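Local atomic coordinates of oxalate biosynthetic component 1 (Burkholderia thailandensis, PDB entry 5IKY), a protein that produces oxalate in quorum sensing-dependent oxalogenesis, as a bifunctional enzyme that joins serine hydrolase activity with an additional lyase activity. Residues 352-357 and 433-438; 427-432 and 464-469; 437-442 and 446-451. All blocks are in the same frame, centred on the assembly; numbering follows the deposited sequence.

Contact 1. Residues 352-357 and 433-438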
loop_
_atom_site.group_PDB
_atom_site.type_symbol
_atom_site.label_atom_id
_atom_site.label_comp_id
_atom_site.label_asym_id
_atom_site.label_seq_id
_atom_site.Cartn_x
_atom_site.Cartn_y
_atom_site.Cartn_z
ATOM N N PHE A 352 -2.178 13.264 28.883
ATOM C CA PHE A 352 -3.398 14.054 28.974
ATOM C C PHE A 352 -3.219 15.312 29.817
ATOM O O PHE A 352 -3.772 16.364 29.494
ATOM C CB PHE A 352 -4.536 13.210 29.552
ATOM C CG PHE A 352 -5.125 12.234 28.576
ATOM C CD1 PHE A 352 -6.061 12.649 27.642
ATOM C CD2 PHE A 352 -4.752 10.901 28.595
ATOM C CE1 PHE A 352 -6.608 11.757 26.746
ATOM C CE2 PHE A 352 -5.302 10.002 27.700
ATOM C CZ PHE A 352 -6.230 10.431 26.774
ATOM N N ASN A 353 -2.454 15.199 30.899
ATOM C CA ASN A 353 -2.327 16.295 31.856
ATOM C C ASN A 353 -0.933 16.396 32.471
ATOM O O ASN A 353 -0.079 15.538 32.245
ATOM C CB ASN A 353 -3.369 16.139 32.965
ATOM C CG ASN A 353 -3.425 14.728 33.517
ATOM O OD1 ASN A 353 -2.472 14.257 34.142
ATOM N ND2 ASN A 353 -4.551 14.052 33.309
ATOM N N HIS A 354 -0.714 17.445 33.259
ATOM C CA HIS A 354 0.581 17.678 33.893
ATOM C C HIS A 354 0.917 16.616 34.937
ATOM O O HIS A 354 2.089 16.351 35.202
ATOM C CB HIS A 354 0.624 19.067 34.531
ATOM C CG HIS A 354 0.779 20.178 33.542
ATOM N ND1 HIS A 354 1.944 20.388 32.837
ATOM C CD2 HIS A 354 -0.085 21.138 33.134
ATOM C CE1 HIS A 354 1.794 21.431 32.039
ATOM N NE2 HIS A 354 0.571 21.904 32.200
ATOM N N THR A 355 -0.108 16.008 35.523
ATOM C CA THR A 355 0.108 14.944 36.496
ATOM C C THR A 355 0.707 13.712 35.817
ATOM O O THR A 355 1.538 13.016 36.402
ATOM C CB THR A 355 -1.199 14.566 37.219
ATOM O OG1 THR A 355 -1.798 15.745 37.771
ATOM C CG2 THR A 355 -0.927 13.572 38.339
ATOM N N ILE A 356 0.289 13.454 34.578
ATOM C CA ILE A 356 0.863 12.372 33.783
ATOM C C ILE A 356 2.349 12.616 33.541
ATOM O O ILE A 356 3.175 11.721 33.731
ATOM C CB ILE A 356 0.154 12.216 32.422
ATOM C CG1 ILE A 356 -1.302 11.789 32.612
ATOM C CG2 ILE A 356 0.894 11.209 31.545
ATOM C CD1 ILE A 356 -1.458 10.387 33.131
ATOM N N VAL A 357 2.678 13.834 33.118
ATOM C CA VAL A 357 4.064 14.236 32.893
ATOM C C VAL A 357 4.906 14.009 34.141
ATOM O O VAL A 357 5.963 13.378 34.100
ATOM C CB VAL A 357 4.165 15.724 32.502
ATOM C CG1 VAL A 357 5.614 16.108 32.239
ATOM C CG2 VAL A 357 3.292 16.024 31.295
ATOM N N ARG A 433 5.967 23.762 25.326
ATOM C CA ARG A 433 7.426 23.656 25.384
ATOM C C ARG A 433 7.995 23.137 26.716
ATOM O O ARG A 433 8.902 22.301 26.700
ATOM C CB ARG A 433 8.060 25.009 25.049
ATOM C CG ARG A 433 9.576 25.046 25.185
ATOM C CD ARG A 433 10.223 25.560 23.911
ATOM N NE ARG A 433 9.522 26.730 23.392
ATOM C CZ ARG A 433 9.372 26.999 22.098
ATOM N NH1 ARG A 433 9.876 26.178 21.183
ATOM N NH2 ARG A 433 8.715 28.087 21.719
ATOM N N PRO A 434 7.485 23.624 27.868
ATOM C CA PRO A 434 8.033 23.079 29.119
ATOM C C PRO A 434 7.780 21.582 29.265
ATOM O O PRO A 434 8.644 20.864 29.770
ATOM C CB PRO A 434 7.285 23.859 30.204
ATOM C CG PRO A 434 6.867 25.121 29.538
ATOM C CD PRO A 434 6.536 24.722 28.134
ATOM N N THR A 435 6.612 21.123 28.824
ATOM C CA THR A 435 6.280 19.703 28.882
ATOM C C THR A 435 7.183 18.887 27.959
ATOM O O THR A 435 7.719 17.851 28.359
ATOM C CB THR A 435 4.806 19.456 28.512
ATOM O OG1 THR A 435 3.962 20.002 29.533
ATOM C CG2 THR A 435 4.528 17.960 28.371
ATOM N N VAL A 436 7.353 19.360 26.727
ATOM C CA VAL A 436 8.226 18.695 25.768
ATOM C C VAL A 436 9.651 18.602 26.303
ATOM O O VAL A 436 10.241 17.522 26.340
ATOM C CB VAL A 436 8.248 19.425 24.413
ATOM C CG1 VAL A 436 9.254 18.773 23.480
ATOM C CG2 VAL A 436 6.859 19.438 23.790
ATOM N N GLU A 437 10.195 19.737 26.729
ATOM C CA GLU A 437 11.554 19.784 27.255
ATOM C C GLU A 437 11.725 18.894 28.483
ATOM O O GLU A 437 12.760 18.252 28.653
ATOM C CB GLU A 437 11.941 21.224 27.594
ATOM C CG GLU A 437 12.126 22.112 26.373
ATOM C CD GLU A 437 12.474 23.542 26.739
ATOM O OE1 GLU A 437 12.240 23.932 27.904
ATOM O OE2 GLU A 437 12.985 24.272 25.865
ATOM N N LYS A 438 10.703 18.848 29.329
ATOM C CA LYS A 438 10.747 18.021 30.529
ATOM C C LYS A 438 10.864 16.539 30.174
ATOM O O LYS A 438 11.616 15.799 30.809
ATOM C CB LYS A 438 9.508 18.265 31.390
ATOM C CG LYS A 438 9.609 17.716 32.803
ATOM C CD LYS A 438 8.351 18.027 33.599
ATOM C CE LYS A 438 8.672 18.400 35.034
ATOM N NZ LYS A 438 7.434 18.498 35.854
#

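Contact 2. Residues 427-432 and 464-469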
loop_
_atom_site.group_PDB
_atom_site.type_symbol
_atom_site.label_atom_id
_atom_site.label_comp_id
_atom_site.label_asym_id
_atom_site.label_seq_id
_atom_site.Cartn_x
_atom_site.Cartn_y
_atom_site.Cartn_z
ATOM N N LEU A 427 1.279 30.936 21.248
ATOM C CA LEU A 427 0.574 30.613 22.485
ATOM C C LEU A 427 0.604 29.114 22.763
ATOM O O LEU A 427 0.859 28.686 23.888
ATOM C CB LEU A 427 -0.875 31.104 22.425
ATOM C CG LEU A 427 -1.115 32.598 22.646
ATOM C CD1 LEU A 427 -2.601 32.924 22.571
ATOM C CD2 LEU A 427 -0.532 33.043 23.975
ATOM N N ALA A 428 0.345 28.322 21.728
ATOM C CA ALA A 428 0.311 26.871 21.862
ATOM C C ALA A 428 1.699 26.304 22.148
ATOM O O ALA A 428 1.859 25.439 23.011
ATOM C CB ALA A 428 -0.271 26.241 20.606
ATOM N N ALA A 429 2.699 26.800 21.427
ATOM C CA ALA A 429 4.067 26.310 21.568
ATOM C C ALA A 429 4.674 26.664 22.925
ATOM O O ALA A 429 5.344 25.840 23.547
ATOM C CB ALA A 429 4.936 26.853 20.446
ATOM N N THR A 430 4.436 27.891 23.378
ATOM C CA THR A 430 4.975 28.359 24.653
ATOM C C THR A 430 4.420 27.550 25.825
ATOM O O THR A 430 5.124 27.279 26.797
ATOM C CB THR A 430 4.667 29.853 24.866
ATOM O OG1 THR A 430 5.248 30.614 23.799
ATOM C CG2 THR A 430 5.232 30.340 26.188
ATOM N N GLN A 431 3.157 27.150 25.716
ATOM C CA GLN A 431 2.506 26.358 26.754
ATOM C C GLN A 431 2.980 24.905 26.760
ATOM O O GLN A 431 3.053 24.272 27.814
ATOM C CB GLN A 431 0.987 26.405 26.575
ATOM C CG GLN A 431 0.356 27.723 26.980
ATOM C CD GLN A 431 -0.123 27.713 28.417
ATOM O OE1 GLN A 431 -0.715 26.735 28.878
ATOM N NE2 GLN A 431 0.136 28.798 29.137
ATOM N N LEU A 432 3.297 24.380 25.581
ATOM C CA LEU A 432 3.671 22.976 25.446
ATOM C C LEU A 432 5.167 22.746 25.641
ATOM O O LEU A 432 5.582 21.667 26.068
ATOM C CB LEU A 432 3.243 22.445 24.077
ATOM C CG LEU A 432 1.741 22.242 23.867
ATOM C CD1 LEU A 432 1.453 21.888 22.418
ATOM C CD2 LEU A 432 1.208 21.165 24.799
ATOM N N ALA A 464 3.995 21.620 15.716
ATOM C CA ALA A 464 4.856 20.440 15.701
ATOM C C ALA A 464 6.268 20.776 15.228
ATOM O O ALA A 464 7.248 20.246 15.755
ATOM C CB ALA A 464 4.255 19.356 14.825
ATOM N N ILE A 465 6.368 21.652 14.232
ATOM C CA ILE A 465 7.665 22.111 13.747
ATOM C C ILE A 465 8.391 22.910 14.821
ATOM O O ILE A 465 9.576 22.689 15.077
ATOM C CB ILE A 465 7.531 22.984 12.483
ATOM C CG1 ILE A 465 6.933 22.181 11.332
ATOM C CG2 ILE A 465 8.883 23.547 12.070
ATOM C CD1 ILE A 465 6.587 23.033 10.134
ATOM N N ALA A 466 7.666 23.832 15.450
ATOM C CA ALA A 466 8.234 24.718 16.464
ATOM C C ALA A 466 8.815 23.943 17.640
ATOM O O ALA A 466 9.846 24.320 18.193
ATOM C CB ALA A 466 7.178 25.697 16.954
ATOM N N LEU A 467 8.147 22.860 18.016
ATOM C CA LEU A 467 8.571 22.055 19.151
ATOM C C LEU A 467 9.536 20.955 18.720
ATOM O O LEU A 467 10.023 20.189 19.552
ATOM C CB LEU A 467 7.354 21.447 19.851
ATOM C CG LEU A 467 6.351 22.449 20.424
ATOM C CD1 LEU A 467 5.137 21.728 20.981
ATOM C CD2 LEU A 467 7.010 23.299 21.501
ATOM N N ASP A 468 9.806 20.893 17.418
ATOM C CA ASP A 468 10.708 19.893 16.850
ATOM C C ASP A 468 10.263 18.484 17.234
ATOM O O ASP A 468 11.066 17.663 17.676
ATOM C CB ASP A 468 12.150 20.149 17.307
ATOM C CG ASP A 468 13.171 19.379 16.489
ATOM O OD1 ASP A 468 12.992 19.272 15.257
ATOM O OD2 ASP A 468 14.153 18.882 17.081
ATOM N N LEU A 469 8.973 18.213 17.069
ATOM C CA LEU A 469 8.418 16.920 17.450
ATOM C C LEU A 469 8.703 15.856 16.398
ATOM O O LEU A 469 9.147 16.162 15.290
ATOM C CB LEU A 469 6.916 17.032 17.693
ATOM C CG LEU A 469 6.510 18.029 18.780
ATOM C CD1 LEU A 469 5.013 17.961 19.030
ATOM C CD2 LEU A 469 7.288 17.789 20.066
#

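Contact 3. Residues 437-442 and 446-451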
loop_
_atom_site.group_PDB
_atom_site.type_symbol
_atom_site.label_atom_id
_atom_site.label_comp_id
_atom_site.label_asym_id
_atom_site.label_seq_id
_atom_site.Cartn_x
_atom_site.Cartn_y
_atom_site.Cartn_z
ATOM N N GLU A 437 10.195 19.737 26.729
ATOM C CA GLU A 437 11.554 19.784 27.255
ATOM C C GLU A 437 11.725 18.894 28.483
ATOM O O GLU A 437 12.760 18.252 28.653
ATOM C CB GLU A 437 11.941 21.224 27.594
ATOM C CG GLU A 437 12.126 22.112 26.373
ATOM C CD GLU A 437 12.474 23.542 26.739
ATOM O OE1 GLU A 437 12.240 23.932 27.904
ATOM O OE2 GLU A 437 12.985 24.272 25.865
ATOM N N LYS A 438 10.703 18.848 29.329
ATOM C CA LYS A 438 10.747 18.021 30.529
ATOM C C LYS A 438 10.864 16.539 30.174
ATOM O O LYS A 438 11.616 15.799 30.809
ATOM C CB LYS A 438 9.508 18.265 31.390
ATOM C CG LYS A 438 9.609 17.716 32.803
ATOM C CD LYS A 438 8.351 18.027 33.599
ATOM C CE LYS A 438 8.672 18.400 35.034
ATOM N NZ LYS A 438 7.434 18.498 35.854
ATOM N N LEU A 439 10.128 16.117 29.151
ATOM C CA LEU A 439 10.143 14.723 28.715
ATOM C C LEU A 439 11.479 14.332 28.078
ATOM O O LEU A 439 11.992 13.244 28.326
ATOM C CB LEU A 439 8.997 14.462 27.733
ATOM C CG LEU A 439 7.586 14.491 28.326
ATOM C CD1 LEU A 439 6.540 14.402 27.228
ATOM C CD2 LEU A 439 7.404 13.366 29.332
ATOM N N ARG A 440 12.035 15.220 27.258
ATOM C CA ARG A 440 13.331 14.972 26.625
ATOM C C ARG A 440 14.461 14.909 27.654
ATOM O O ARG A 440 15.409 14.141 27.497
ATOM C CB ARG A 440 13.648 16.056 25.592
ATOM C CG ARG A 440 12.535 16.357 24.606
ATOM C CD ARG A 440 12.690 15.604 23.303
ATOM N NE ARG A 440 12.015 16.305 22.214
ATOM C CZ ARG A 440 11.660 15.741 21.063
ATOM N NH1 ARG A 440 11.050 16.463 20.134
ATOM N NH2 ARG A 440 11.904 14.455 20.845
ATOM N N ASP A 441 14.362 15.724 28.700
ATOM C CA ASP A 441 15.408 15.790 29.718
ATOM C C ASP A 441 15.454 14.538 30.589
ATOM O O ASP A 441 16.516 14.155 31.080
ATOM C CB ASP A 441 15.221 17.026 30.601
ATOM C CG ASP A 441 15.515 18.319 29.865
ATOM O OD1 ASP A 441 16.009 18.253 28.720
ATOM O OD2 ASP A 441 15.259 19.401 30.434
ATOM N N ASN A 442 14.303 13.902 30.777
ATOM C CA ASN A 442 14.227 12.705 31.607
ATOM C C ASN A 442 14.201 11.410 30.798
ATOM O O ASN A 442 14.266 10.317 31.360
ATOM C CB ASN A 442 13.000 12.772 32.515
ATOM C CG ASN A 442 13.140 13.825 33.596
ATOM O OD1 ASN A 442 13.586 13.535 34.707
ATOM N ND2 ASN A 442 12.764 15.058 33.274
ATOM N N CYS A 446 13.574 9.049 23.291
ATOM C CA CYS A 446 12.119 9.106 23.247
ATOM C C CYS A 446 11.585 9.791 21.992
ATOM O O CYS A 446 12.247 10.643 21.403
ATOM C CB CYS A 446 11.577 9.824 24.486
ATOM S SG CYS A 446 11.781 11.618 24.454
ATOM N N LYS A 447 10.375 9.404 21.597
ATOM C CA LYS A 447 9.665 10.042 20.492
ATOM C C LYS A 447 8.430 10.751 21.023
ATOM O O LYS A 447 7.711 10.209 21.862
ATOM C CB LYS A 447 9.265 9.016 19.433
ATOM C CG LYS A 447 10.428 8.271 18.807
ATOM C CD LYS A 447 11.260 9.194 17.941
ATOM C CE LYS A 447 12.414 8.449 17.300
ATOM N NZ LYS A 447 13.191 9.327 16.383
ATOM N N ILE A 448 8.184 11.964 20.537
ATOM C CA ILE A 448 7.030 12.738 20.977
ATOM C C ILE A 448 6.156 13.153 19.802
ATOM O O ILE A 448 6.635 13.769 18.849
ATOM C CB ILE A 448 7.456 13.997 21.748
ATOM C CG1 ILE A 448 8.303 13.620 22.966
ATOM C CG2 ILE A 448 6.236 14.800 22.174
ATOM C CD1 ILE A 448 8.894 14.812 23.685
ATOM N N SER A 449 4.873 12.811 19.873
ATOM C CA SER A 449 3.923 13.191 18.834
ATOM C C SER A 449 2.857 14.142 19.371
ATOM O O SER A 449 2.663 14.263 20.582
ATOM C CB SER A 449 3.263 11.952 18.226
ATOM O OG SER A 449 4.225 11.123 17.599
ATOM N N LEU A 450 2.162 14.811 18.455
ATOM C CA LEU A 450 1.154 15.798 18.820
ATOM C C LEU A 450 -0.201 15.507 18.184
ATOM O O LEU A 450 -0.280 15.128 17.015
ATOM C CB LEU A 450 1.618 17.195 18.410
ATOM C CG LEU A 450 0.626 18.348 18.572
ATOM C CD1 LEU A 450 0.383 18.628 20.043
ATOM C CD2 LEU A 450 1.122 19.594 17.857
ATOM N N LEU A 451 -1.265 15.683 18.960
ATOM C CA LEU A 451 -2.612 15.677 18.407
ATOM C C LEU A 451 -3.337 16.947 18.840
ATOM O O LEU A 451 -3.054 17.506 19.898
ATOM C CB LEU A 451 -3.384 14.424 18.842
ATOM C CG LEU A 451 -3.965 14.303 20.255
ATOM C CD1 LEU A 451 -5.364 14.905 20.344
ATOM C CD2 LEU A 451 -3.996 12.845 20.673
#

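Contact 1. Residues 352-357 and 433-438
Val357 provides the apolar part of this contact, and its two methyls part toward two residues one turn apart on helix 418-442. CG2 meets the methyl CG2 of Thr435 at 3.7 Å, while CG1 lies 3.6 Å from CD in the aliphatic stem of Lys438. The first torsion of Val357 (-179°, CG1 anti to the backbone N) spreads the branches in this way. The 7.1 Å between the CA atoms of Val357 and Thr435 marks where the two backbones come nearest. Thr435 also touches Leu379 of strand 375-380.

Polar groups meet more loosely. The His354 ring approaches Thr435 OG1 obliquely, its CE1 3.6 Å and its ND1 3.9 Å away, so the pair is van der Waals packing. Lys438 NZ stays 6.5 Å from His354 ND1, at the solvent side.

The side-chain hydrogen bonds belong to the 352-357 side rather than to the interface. Asn353 is the N-cap of helix 354-360: its OD1 accepts from Ile356 N at 2.9 Å (N-H...O 142°), and its ND2 is held by Pro317 O and Gln385 OE1, which holds the amide in its capping position at the start of the helix that carries Val357.

Helix 354-360, which follows strand 346-351, packs on helix 418-442, which lies against strand 375-380; this is consistent with the helical layer round a TIM barrel, the fold expected of the beta-keto acid cleavage family.

Contact 2. Residues 427-432 and 464-469
Leu467 is the bump of this contact and helix 418-442 supplies the hollow, in the helical layer of the TIM barrel. The leucine directly follows helix 460-466, whose end is a Schellman motif: Leu469 N bonds back to Ala464 O at 3.0 Å, Asp468 N to Ile465 O, and Asp468 takes the positive phi of 55° with which the chain leaves the helix. This turn presents Leu467 to the longer helix, and its CA comes to 6.7 Å from that of Ala429.

The hollow has the diamond outline of positions i, i+3, i+4 and i+7. Ala429 and Leu432 form one part of its rim, and Arg433 and Val436, farther along the same helix, touch the leucine too. With CG of Leu467 beside its backbone N (chi1 -61°), the two methyls divide the space. CD2 goes in over the small Ala429, 4.2 Å from its CB and 3.7 Å from its carbonyl O, where a methyl-sized side chain leaves the helix backbone within reach. CD1 turns to Leu432.

Beside it, Ala429 CB faces the exposed Ala466, CB to CB at 4.3 Å, methyl against methyl. The side chains meet by apolar packing, with one methyl also against a carbonyl oxygen. Leu432 is backed in turn by Ala381, Leu400 and Ile401. Its side chain crosses that of Leu467 at about a right angle, so that one methyl, Leu467 CD1, rests against both Leu432 CB (3.7 Å) and Leu432 CD1 (4.0 Å).

Contact 3. Residues 437-442 and 446-451
Helix segment 437-442 and strand 446-451 run nearly antiparallel, their axes 9.1 Å apart at an angle of 166°, and the backbones come nearest where the CA atoms of Arg440 and Cys446 are 6.9 Å apart. Only three residues connect them, so the chain leaves the helix and doubles back at once. At that helix end Asn442 ND2 donates to Lys438 O at 2.8 Å, nearly straight (171°), and the same carbonyl also accepts from Asn442 N.

Ile448 and Arg440 carry the largest shares of the contact. The extended chain of Ile448 pushes CD1 between two helix residues: CD1 lies 4.1 Å from Leu439 CB and 3.8 Å from Arg440 NE. Over the guanidinium the methyl stands 3.7 Å above the plane, displaced toward the rim, and covers part of one face.

Arg440 bends at chi2 (-96°), which turns its end toward the strand, across Ile448. There CD passes 4.2 Å from Cys446 SG, and the carbonyl O of Cys446 comes to the guanidinium edge, near its plane, without bonding. The strongest polar partner of the guanidinium is Asp470, whose OD2 forms a salt bridge with Arg440 NH2 and also accepts from Ile448 N, so one carboxylate oxygen ties helix and strand together.

On either side of strand 446-451 run the parallel strands 375-380 and 471-474. Strand 375-380, the connection that ends in helix 418-442, and strand 446-451 make a beta-alpha-beta crossover, the building unit of the TIM barrel.

All three contacts use helix 418-442: in chain order along it, contact 2 (427-432 with 464-469) comes first, near its middle, then contact 1 (352-357 with 433-438), then contact 3 (437-442 with 446-451) at its C-terminal end. Contacts 1 and 3 share Glu437 and Lys438, their centres about 8 Å apart; contact 2 is centred about 12 Å from contact 1 and 11 Å from contact 3. Val436 joins them, its CG1 lying 4.0 Å from Ile448 CD1 and 4.1 Å from Leu469 CD2. Contacts 2 and 3 also meet where Asp468 O lies 2.7 Å from Arg440 NH1. The magnesium ligands His227 and Glu477 follow barrel strands 223-226 and 471-474; the latter pairs directly with strand 446-451.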